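Beta-galactosidase (Marinomonas sp. ef1, PDB 6Y2K) hydrolyses terminal beta-galactosyl residues from beta-galactosides, acting as a cold-active, hexameric member of glycoside hydrolase family 42. Local coordinates at residues Phe246-Lys254 against Phe416-Asp425; Ser408-Asp417 against Leu451-Leu462. All coordinates share one frame; numbering follows the deposited sequence.

Contact 1: residues Phe246-Lys254 against Phe416-Asp425; sequences FFTAFDHHK and FDYDACWSLD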
loop_
_atom_site.group_PDB
_atom_site.type_symbol
_atom_site.label_atom_id
_atom_site.label_comp_id
_atom_site.label_asym_id
_atom_site.label_seq_id
_atom_site.Cartn_x
_atom_site.Cartn_y
_atom_site.Cartn_z
ATOM N N PHE A 246 -34.262 -1.790 -8.477
ATOM C CA PHE A 246 -33.460 -0.561 -8.344
ATOM C C PHE A 246 -34.080 0.554 -9.173
ATOM O O PHE A 246 -33.402 1.223 -9.957
ATOM C CB PHE A 246 -31.983 -0.841 -8.711
ATOM C CG PHE A 246 -31.427 -2.034 -7.994
ATOM C CD1 PHE A 246 -30.937 -1.909 -6.698
ATOM C CD2 PHE A 246 -31.468 -3.297 -8.575
ATOM C CE1 PHE A 246 -30.459 -3.011 -6.011
ATOM C CE2 PHE A 246 -31.012 -4.405 -7.884
ATOM C CZ PHE A 246 -30.495 -4.260 -6.603
ATOM N N PHE A 247 -35.392 0.722 -8.999
ATOM C CA PHE A 247 -36.178 1.674 -9.786
ATOM C C PHE A 247 -37.291 2.282 -8.941
ATOM O O PHE A 247 -38.173 1.572 -8.451
ATOM C CB PHE A 247 -36.765 1.029 -11.051
ATOM C CG PHE A 247 -37.293 2.041 -12.012
ATOM C CD1 PHE A 247 -36.435 2.687 -12.892
ATOM C CD2 PHE A 247 -38.628 2.434 -11.960
ATOM C CE1 PHE A 247 -36.911 3.670 -13.743
ATOM C CE2 PHE A 247 -39.112 3.410 -12.809
ATOM C CZ PHE A 247 -38.251 4.037 -13.697
ATOM N N THR A 248 -37.266 3.601 -8.794
ATOM C CA THR A 248 -38.123 4.284 -7.832
ATOM C C THR A 248 -38.916 5.478 -8.372
ATOM O O THR A 248 -39.537 6.198 -7.590
ATOM C CB THR A 248 -37.264 4.760 -6.654
ATOM O OG1 THR A 248 -36.196 5.566 -7.156
ATOM C CG2 THR A 248 -36.689 3.583 -5.918
ATOM N N ALA A 249 -38.940 5.663 -9.692
ATOM C CA ALA A 249 -39.456 6.903 -10.282
ATOM C C ALA A 249 -40.981 7.058 -10.283
ATOM O O ALA A 249 -41.460 8.169 -10.483
ATOM C CB ALA A 249 -38.917 7.082 -11.695
ATOM N N PHE A 250 -41.736 5.969 -10.095
ATOM C CA PHE A 250 -43.179 6.061 -9.835
ATOM C C PHE A 250 -43.563 5.284 -8.573
ATOM O O PHE A 250 -42.802 4.446 -8.081
ATOM C CB PHE A 250 -44.014 5.613 -11.044
ATOM C CG PHE A 250 -43.953 4.139 -11.336
ATOM C CD1 PHE A 250 -42.978 3.628 -12.176
ATOM C CD2 PHE A 250 -44.897 3.268 -10.799
ATOM C CE1 PHE A 250 -42.926 2.272 -12.452
ATOM C CE2 PHE A 250 -44.847 1.905 -11.076
ATOM C CZ PHE A 250 -43.870 1.410 -11.909
ATOM N N ASP A 251 -44.743 5.592 -8.047
ATOM C CA ASP A 251 -45.262 4.938 -6.846
ATOM C C ASP A 251 -45.823 3.561 -7.204
ATOM O O ASP A 251 -46.934 3.457 -7.745
ATOM C CB ASP A 251 -46.324 5.836 -6.200
ATOM C CG ASP A 251 -46.823 5.316 -4.860
ATOM O OD1 ASP A 251 -46.604 4.133 -4.530
ATOM O OD2 ASP A 251 -47.458 6.123 -4.139
ATOM N N HIS A 252 -45.053 2.515 -6.886
ATOM C CA HIS A 252 -45.417 1.137 -7.228
ATOM C C HIS A 252 -46.547 0.603 -6.341
ATOM O O HIS A 252 -47.280 -0.295 -6.758
ATOM C CB HIS A 252 -44.216 0.196 -7.130
ATOM C CG HIS A 252 -43.120 0.482 -8.116
ATOM N ND1 HIS A 252 -42.549 1.730 -8.269
ATOM C CD2 HIS A 252 -42.480 -0.332 -8.988
ATOM C CE1 HIS A 252 -41.608 1.667 -9.197
ATOM N NE2 HIS A 252 -41.541 0.427 -9.645
ATOM N N HIS A 253 -46.682 1.123 -5.123
ATOM C CA HIS A 253 -47.822 0.763 -4.271
ATOM C C HIS A 253 -49.139 1.265 -4.878
ATOM O O HIS A 253 -50.148 0.549 -4.867
ATOM C CB HIS A 253 -47.674 1.327 -2.853
ATOM C CG HIS A 253 -46.498 0.785 -2.103
ATOM N ND1 HIS A 253 -45.378 1.539 -1.828
ATOM C CD2 HIS A 253 -46.253 -0.447 -1.599
ATOM C CE1 HIS A 253 -44.511 0.802 -1.164
ATOM N NE2 HIS A 253 -45.014 -0.409 -1.016
ATOM N N LYS A 254 -49.112 2.479 -5.427
ATOM C CA LYS A 254 -50.318 3.113 -5.968
ATOM C C LYS A 254 -50.755 2.440 -7.269
ATOM O O LYS A 254 -51.937 2.136 -7.441
ATOM C CB LYS A 254 -50.119 4.623 -6.150
ATOM C CG LYS A 254 -51.414 5.392 -6.370
ATOM C CD LYS A 254 -51.176 6.891 -6.397
ATOM C CE LYS A 254 -52.494 7.644 -6.565
ATOM N NZ LYS A 254 -52.316 9.121 -6.631
ATOM N N PHE A 416 -41.171 1.315 3.455
ATOM C CA PHE A 416 -40.633 1.974 2.268
ATOM C C PHE A 416 -41.708 2.872 1.650
ATOM O O PHE A 416 -42.811 2.408 1.361
ATOM C CB PHE A 416 -40.187 0.931 1.242
ATOM C CG PHE A 416 -39.439 1.512 0.076
ATOM C CD1 PHE A 416 -40.122 1.976 -1.046
ATOM C CD2 PHE A 416 -38.054 1.628 0.108
ATOM C CE1 PHE A 416 -39.439 2.521 -2.118
ATOM C CE2 PHE A 416 -37.366 2.184 -0.962
ATOM C CZ PHE A 416 -38.059 2.629 -2.078
ATOM N N ASP A 417 -41.364 4.141 1.440
ATOM C CA ASP A 417 -42.290 5.153 0.946
ATOM C C ASP A 417 -41.684 5.821 -0.296
ATOM O O ASP A 417 -40.669 6.506 -0.191
ATOM C CB ASP A 417 -42.541 6.181 2.059
ATOM C CG ASP A 417 -43.731 7.076 1.781
ATOM O OD1 ASP A 417 -44.865 6.708 2.159
ATOM O OD2 ASP A 417 -43.526 8.162 1.205
ATOM N N TYR A 418 -42.302 5.618 -1.465
ATOM C CA TYR A 418 -41.823 6.258 -2.701
ATOM C C TYR A 418 -41.790 7.792 -2.600
ATOM O O TYR A 418 -40.864 8.430 -3.101
ATOM C CB TYR A 418 -42.632 5.797 -3.921
ATOM C CG TYR A 418 -42.329 4.369 -4.298
ATOM C CD1 TYR A 418 -41.253 4.059 -5.133
ATOM C CD2 TYR A 418 -43.098 3.318 -3.801
ATOM C CE1 TYR A 418 -40.961 2.743 -5.468
ATOM C CE2 TYR A 418 -42.813 1.999 -4.131
ATOM C CZ TYR A 418 -41.741 1.719 -4.964
ATOM O OH TYR A 418 -41.453 0.413 -5.285
ATOM N N ASP A 419 -42.766 8.372 -1.912
ATOM C CA ASP A 419 -42.791 9.817 -1.742
ATOM C C ASP A 419 -41.579 10.312 -0.949
ATOM O O ASP A 419 -40.987 11.331 -1.307
ATOM C CB ASP A 419 -44.098 10.290 -1.099
ATOM C CG ASP A 419 -44.373 11.746 -1.367
ATOM O OD1 ASP A 419 -44.793 12.057 -2.503
ATOM O OD2 ASP A 419 -44.161 12.575 -0.449
ATOM N N ALA A 420 -41.208 9.583 0.107
ATOM C CA ALA A 420 -39.985 9.869 0.871
ATOM C C ALA A 420 -38.738 9.729 -0.008
ATOM O O ALA A 420 -37.847 10.578 0.034
ATOM C CB ALA A 420 -39.871 8.954 2.089
ATOM N N CYS A 421 -38.696 8.669 -0.811
ATOM C CA CYS A 421 -37.601 8.465 -1.768
ATOM C C CYS A 421 -37.390 9.677 -2.686
ATOM O O CYS A 421 -36.263 10.156 -2.845
ATOM C CB CYS A 421 -37.851 7.212 -2.610
ATOM S SG CYS A 421 -36.419 6.701 -3.567
ATOM N N TRP A 422 -38.481 10.189 -3.253
ATOM C CA TRP A 422 -38.434 11.368 -4.129
ATOM C C TRP A 422 -37.937 12.608 -3.377
ATOM O O TRP A 422 -37.040 13.310 -3.853
ATOM C CB TRP A 422 -39.807 11.657 -4.752
ATOM C CG TRP A 422 -40.417 10.494 -5.487
ATOM C CD1 TRP A 422 -39.752 9.482 -6.113
ATOM C CD2 TRP A 422 -41.814 10.248 -5.701
ATOM N NE1 TRP A 422 -40.648 8.605 -6.680
ATOM C CE2 TRP A 422 -41.919 9.055 -6.448
ATOM C CE3 TRP A 422 -42.985 10.915 -5.329
ATOM C CZ2 TRP A 422 -43.151 8.522 -6.843
ATOM C CZ3 TRP A 422 -44.217 10.381 -5.715
ATOM C CH2 TRP A 422 -44.285 9.191 -6.465
ATOM N N SER A 423 -38.505 12.854 -2.200
ATOM C CA SER A 423 -38.094 13.969 -1.353
ATOM C C SER A 423 -36.585 13.941 -1.068
ATOM O O SER A 423 -35.870 14.911 -1.343
ATOM C CB SER A 423 -38.885 13.966 -0.038
ATOM O OG SER A 423 -38.350 14.931 0.865
ATOM N N LEU A 424 -36.109 12.805 -0.568
ATOM C CA LEU A 424 -34.704 12.649 -0.196
ATOM C C LEU A 424 -33.735 12.647 -1.398
ATOM O O LEU A 424 -32.596 13.084 -1.269
ATOM C CB LEU A 424 -34.534 11.384 0.658
ATOM C CG LEU A 424 -35.299 11.442 1.994
ATOM C CD1 LEU A 424 -35.569 10.051 2.532
ATOM C CD2 LEU A 424 -34.544 12.240 3.029
ATOM N N ASP A 425 -34.171 12.143 -2.550
ATOM C CA ASP A 425 -33.361 12.217 -3.779
ATOM C C ASP A 425 -33.274 13.647 -4.329
ATOM O O ASP A 425 -32.291 14.005 -4.979
ATOM C CB ASP A 425 -33.940 11.315 -4.883
ATOM C CG ASP A 425 -33.667 9.834 -4.662
ATOM O OD1 ASP A 425 -32.868 9.454 -3.765
ATOM O OD2 ASP A 425 -34.261 9.045 -5.431
HETATM O O HOH W 1 -39.364 -0.143 -6.831
HETATM O O HOH W 2 -33.965 6.309 -5.612
HETATM O O HOH W 3 -44.957 4.284 -1.215
#
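Tyr418 of the trimerisation domain lays one ring face against the backbone of Phe250-His252, where the loop after the fifth strand of the TIM barrel runs into helix 252-256, and forms an aromatic cluster with His252 and His253. On its opposite face Phe416 comes in edge-on, CE1 over the ring centre. The His252 ring is almost parallel to that of Tyr418 (11°) but slid aside, so it is the hydroxyl that lies over the imidazole face, Tyr418 OH 3.3 Å from His252 CG. The imidazole is kept from turning by His252 ND1, which donates to Phe250 O at 2.7 Å. His253 instead meets the tyrosine rim, with ND1 near the phenol plane and 3.5 Å from Tyr418 CE2. Trp422 turns its indole edge to the loop, CG beside the backbone N (chi1 -54°), and NE1 donates to Thr248 O at 2.8 Å, with this oxygen in the indole plane (N-H...O 159°). Thr248 CB rests on Cys421 SG at 3.7 Å. Three waters bridge the segments: one joins Phe247 O to Tyr418 OH, another His253 ND1 to Tyr418 N, and a third sits 2.8 Å from both Thr248 OG1 and Asp425 OD2.

Contact 2: residues Ser408-Asp417 against Leu451-Leu462; sequences SAGKVALMFD and LSVDIVPSNAPL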
loop_
_atom_site.group_PDB
_atom_site.type_symbol
_atom_site.label_atom_id
_atom_site.label_comp_id
_atom_site.label_asym_id
_atom_site.label_seq_id
_atom_site.Cartn_x
_atom_site.Cartn_y
_atom_site.Cartn_z
ATOM N N SER A 408 -46.179 -16.434 4.244
ATOM C CA SER A 408 -44.961 -15.775 3.782
ATOM C C SER A 408 -44.533 -14.542 4.572
ATOM O O SER A 408 -43.401 -14.097 4.409
ATOM C CB SER A 408 -45.122 -15.412 2.305
ATOM O OG SER A 408 -45.307 -16.587 1.533
ATOM N N ALA A 409 -45.400 -13.999 5.431
ATOM C CA ALA A 409 -45.120 -12.733 6.105
ATOM C C ALA A 409 -44.050 -12.884 7.180
ATOM O O ALA A 409 -44.016 -13.885 7.895
ATOM C CB ALA A 409 -46.387 -12.156 6.715
ATOM N N GLY A 410 -43.174 -11.890 7.273
ATOM C CA GLY A 410 -42.259 -11.749 8.409
ATOM C C GLY A 410 -42.929 -11.003 9.551
ATOM O O GLY A 410 -43.971 -10.369 9.364
ATOM N N LYS A 411 -42.334 -11.094 10.737
ATOM C CA LYS A 411 -42.790 -10.337 11.909
ATOM C C LYS A 411 -42.033 -9.021 12.099
ATOM O O LYS A 411 -42.326 -8.263 13.033
ATOM C CB LYS A 411 -42.666 -11.196 13.166
ATOM C CG LYS A 411 -43.406 -12.509 13.030
ATOM C CD LYS A 411 -43.668 -13.164 14.370
ATOM C CE LYS A 411 -44.459 -14.451 14.176
ATOM N NZ LYS A 411 -45.084 -14.872 15.457
ATOM N N VAL A 412 -41.046 -8.776 11.233
ATOM C CA VAL A 412 -40.344 -7.499 11.157
ATOM C C VAL A 412 -40.787 -6.790 9.886
ATOM O O VAL A 412 -40.784 -7.396 8.814
ATOM C CB VAL A 412 -38.811 -7.697 11.115
ATOM C CG1 VAL A 412 -38.092 -6.359 10.986
ATOM C CG2 VAL A 412 -38.344 -8.439 12.358
ATOM N N ALA A 413 -41.161 -5.515 10.020
ATOM C CA ALA A 413 -41.542 -4.675 8.888
ATOM C C ALA A 413 -40.557 -3.518 8.705
ATOM O O ALA A 413 -40.147 -2.873 9.681
ATOM C CB ALA A 413 -42.953 -4.139 9.072
ATOM N N LEU A 414 -40.185 -3.280 7.450
ATOM C CA LEU A 414 -39.416 -2.109 7.037
ATOM C C LEU A 414 -40.341 -1.263 6.162
ATOM O O LEU A 414 -40.821 -1.740 5.142
ATOM C CB LEU A 414 -38.184 -2.560 6.254
ATOM C CG LEU A 414 -37.200 -1.483 5.770
ATOM C CD1 LEU A 414 -35.828 -2.098 5.543
ATOM C CD2 LEU A 414 -37.667 -0.768 4.502
ATOM N N MET A 415 -40.607 -0.025 6.564
ATOM C CA MET A 415 -41.520 0.852 5.818
ATOM C C MET A 415 -40.790 1.603 4.703
ATOM O O MET A 415 -39.911 2.436 4.986
ATOM C CB MET A 415 -42.187 1.858 6.763
ATOM C CG MET A 415 -43.216 2.778 6.109
ATOM S SD MET A 415 -44.124 3.763 7.318
ATOM C CE MET A 415 -45.203 2.496 7.983
ATOM N N PHE A 416 -41.171 1.315 3.455
ATOM C CA PHE A 416 -40.633 1.974 2.268
ATOM C C PHE A 416 -41.708 2.872 1.650
ATOM O O PHE A 416 -42.811 2.408 1.361
ATOM C CB PHE A 416 -40.187 0.931 1.242
ATOM C CG PHE A 416 -39.439 1.512 0.076
ATOM C CD1 PHE A 416 -40.122 1.976 -1.046
ATOM C CD2 PHE A 416 -38.054 1.628 0.108
ATOM C CE1 PHE A 416 -39.439 2.521 -2.118
ATOM C CE2 PHE A 416 -37.366 2.184 -0.962
ATOM C CZ PHE A 416 -38.059 2.629 -2.078
ATOM N N ASP A 417 -41.364 4.141 1.440
ATOM C CA ASP A 417 -42.290 5.153 0.946
ATOM C C ASP A 417 -41.684 5.821 -0.296
ATOM O O ASP A 417 -40.669 6.506 -0.191
ATOM C CB ASP A 417 -42.541 6.181 2.059
ATOM C CG ASP A 417 -43.731 7.076 1.781
ATOM O OD1 ASP A 417 -44.865 6.708 2.159
ATOM O OD2 ASP A 417 -43.526 8.162 1.205
ATOM N N LEU A 451 -33.316 -12.666 9.943
ATOM C CA LEU A 451 -34.723 -12.271 10.084
ATOM C C LEU A 451 -35.502 -12.414 8.765
ATOM O O LEU A 451 -34.973 -12.113 7.690
ATOM C CB LEU A 451 -34.824 -10.828 10.581
ATOM C CG LEU A 451 -34.313 -10.564 11.999
ATOM C CD1 LEU A 451 -34.086 -9.081 12.244
ATOM C CD2 LEU A 451 -35.277 -11.121 13.039
ATOM N N SER A 452 -36.746 -12.891 8.867
ATOM C CA SER A 452 -37.719 -12.842 7.768
ATOM C C SER A 452 -38.475 -11.520 7.849
ATOM O O SER A 452 -38.966 -11.136 8.919
ATOM C CB SER A 452 -38.689 -14.033 7.839
ATOM O OG SER A 452 -37.997 -15.271 7.663
ATOM N N VAL A 453 -38.572 -10.829 6.715
ATOM C CA VAL A 453 -38.994 -9.425 6.674
ATOM C C VAL A 453 -40.156 -9.180 5.701
ATOM O O VAL A 453 -40.255 -9.845 4.661
ATOM C CB VAL A 453 -37.780 -8.549 6.258
ATOM C CG1 VAL A 453 -38.140 -7.080 6.172
ATOM C CG2 VAL A 453 -36.634 -8.757 7.237
ATOM N N ASP A 454 -41.037 -8.250 6.073
ATOM C CA ASP A 454 -41.978 -7.597 5.154
ATOM C C ASP A 454 -41.494 -6.183 4.918
ATOM O O ASP A 454 -41.012 -5.522 5.841
ATOM C CB ASP A 454 -43.390 -7.494 5.749
ATOM C CG ASP A 454 -44.204 -8.757 5.579
ATOM O OD1 ASP A 454 -43.639 -9.820 5.261
ATOM O OD2 ASP A 454 -45.433 -8.667 5.750
ATOM N N ILE A 455 -41.624 -5.722 3.681
ATOM C CA ILE A 455 -41.457 -4.310 3.359
ATOM C C ILE A 455 -42.852 -3.784 3.053
ATOM O O ILE A 455 -43.571 -4.367 2.241
ATOM C CB ILE A 455 -40.476 -4.092 2.190
ATOM C CG1 ILE A 455 -39.073 -4.557 2.620
ATOM C CG2 ILE A 455 -40.475 -2.630 1.754
ATOM C CD1 ILE A 455 -37.995 -4.429 1.550
ATOM N N VAL A 456 -43.220 -2.690 3.711
ATOM C CA VAL A 456 -44.598 -2.211 3.713
ATOM C C VAL A 456 -44.708 -0.735 3.324
ATOM O O VAL A 456 -43.778 0.046 3.563
ATOM C CB VAL A 456 -45.273 -2.433 5.092
ATOM C CG1 VAL A 456 -45.196 -3.896 5.487
ATOM C CG2 VAL A 456 -44.660 -1.556 6.177
ATOM N N PRO A 457 -45.857 -0.343 2.737
ATOM C CA PRO A 457 -46.101 1.071 2.474
ATOM C C PRO A 457 -46.490 1.793 3.748
ATOM O O PRO A 457 -46.788 1.147 4.762
ATOM C CB PRO A 457 -47.281 1.039 1.509
ATOM C CG PRO A 457 -48.033 -0.190 1.882
ATOM C CD PRO A 457 -46.973 -1.187 2.255
ATOM N N SER A 458 -46.518 3.120 3.689
ATOM C CA SER A 458 -46.826 3.924 4.868
ATOM C C SER A 458 -48.286 3.836 5.327
ATOM O O SER A 458 -48.575 4.108 6.495
ATOM C CB SER A 458 -46.398 5.377 4.674
ATOM O OG SER A 458 -47.017 5.940 3.545
ATOM N N ASN A 459 -49.190 3.422 4.438
ATOM C CA ASN A 459 -50.593 3.186 4.820
ATOM C C ASN A 459 -50.910 1.745 5.261
ATOM O O ASN A 459 -52.078 1.400 5.443
ATOM C CB ASN A 459 -51.528 3.618 3.686
ATOM C CG ASN A 459 -51.389 2.762 2.435
ATOM O OD1 ASN A 459 -50.534 1.874 2.343
ATOM N ND2 ASN A 459 -52.238 3.037 1.454
ATOM N N ALA A 460 -49.893 0.900 5.430
ATOM C CA ALA A 460 -50.126 -0.496 5.797
ATOM C C ALA A 460 -50.626 -0.618 7.242
ATOM O O ALA A 460 -50.186 0.142 8.117
ATOM C CB ALA A 460 -48.853 -1.312 5.621
ATOM N N PRO A 461 -51.554 -1.564 7.498
ATOM C CA PRO A 461 -51.851 -1.886 8.899
ATOM C C PRO A 461 -50.633 -2.537 9.569
ATOM O O PRO A 461 -49.935 -3.328 8.940
ATOM C CB PRO A 461 -53.046 -2.853 8.821
ATOM C CG PRO A 461 -53.111 -3.324 7.414
ATOM C CD PRO A 461 -52.402 -2.316 6.551
ATOM N N LEU A 462 -50.395 -2.176 10.824
ATOM C CA LEU A 462 -49.158 -2.501 11.528
ATOM C C LEU A 462 -49.290 -3.599 12.590
ATOM O O LEU A 462 -48.274 -4.090 13.086
ATOM C CB LEU A 462 -48.624 -1.234 12.188
ATOM C CG LEU A 462 -48.422 -0.012 11.290
ATOM C CD1 LEU A 462 -47.994 1.182 12.135
ATOM C CD2 LEU A 462 -47.407 -0.294 10.195
HETATM O O HOH W 4 -40.047 -12.642 11.065
HETATM O O HOH W 5 -45.945 4.498 1.100
#
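Asp454 grips strand 412-415 with both its backbone N and its backbone O: the N donates to Val412 O at 2.9 Å and the O accepts from Leu414 N. This is regular parallel pairing between the two strands of a beta-alpha-beta crossover in the trimerisation domain, whose parallel strand order 2-1-3-4 fits a flavodoxin-like fold of the class I glutamine amidotransferase type, and it continues as Val456 N bonds to Leu414 O and Phe416 N to Val456 O. The carboxylate adds a further bond. With CG beside its own backbone N (chi1 -83°) it reaches back to Gly410, whose N meets OD1 at 2.9 Å from above the carboxylate plane. Gly410 lies so close to segment 451-462, CA 3.4 Å from Ser452 O, that a CB would clash there. Nearby, a water links Lys411 N to Ser452 O. In the next shell, Arg303 of barrel helix 294-305 forms a salt bridge with Asp454 OD1, and Tyr465 OH bonds to OD2. With an alanine at Asp454, Gly410 N would probably lose this acceptor, Arg303 this salt-bridge partner and the Tyr465 hydroxyl this mate. Val412, Leu414, Val453 and Ile455 point to one face of the sheet, where helix 435-448 covers the first three and helix 294-305 touches Val453 and Ile455. Past the strand, Ile455 CG2 presses on Phe416 CB at 3.6 Å. On the other face Met415 runs extended through chi1 and chi2, which lays SD alongside Ser458 CA; the bend at chi3 (-75°) then brings Met415 CE to 4.2 Å from Leu462 CD2.

In the fold
The two contacts lie with their centres about 16 Å apart and share Phe416 and Asp417, where strand 412-415 gives way to helix 418-426. Along the chain the order is 246-254, then 408-417 running into 416-425, then 451-462, so their segments alternate. Contact 1 joins the TIM barrel to the trimerisation domain, whereas contact 2 pairs two strands inside that domain, 453-456 being an edge strand of its sheet within the chain. Barrel helix 294-305 reaches both, and they touch directly where His253 CD2 meets Pro457 CB at 3.6 Å. No other subunit of the hexamer touches either, so both belong to the build of the single chain.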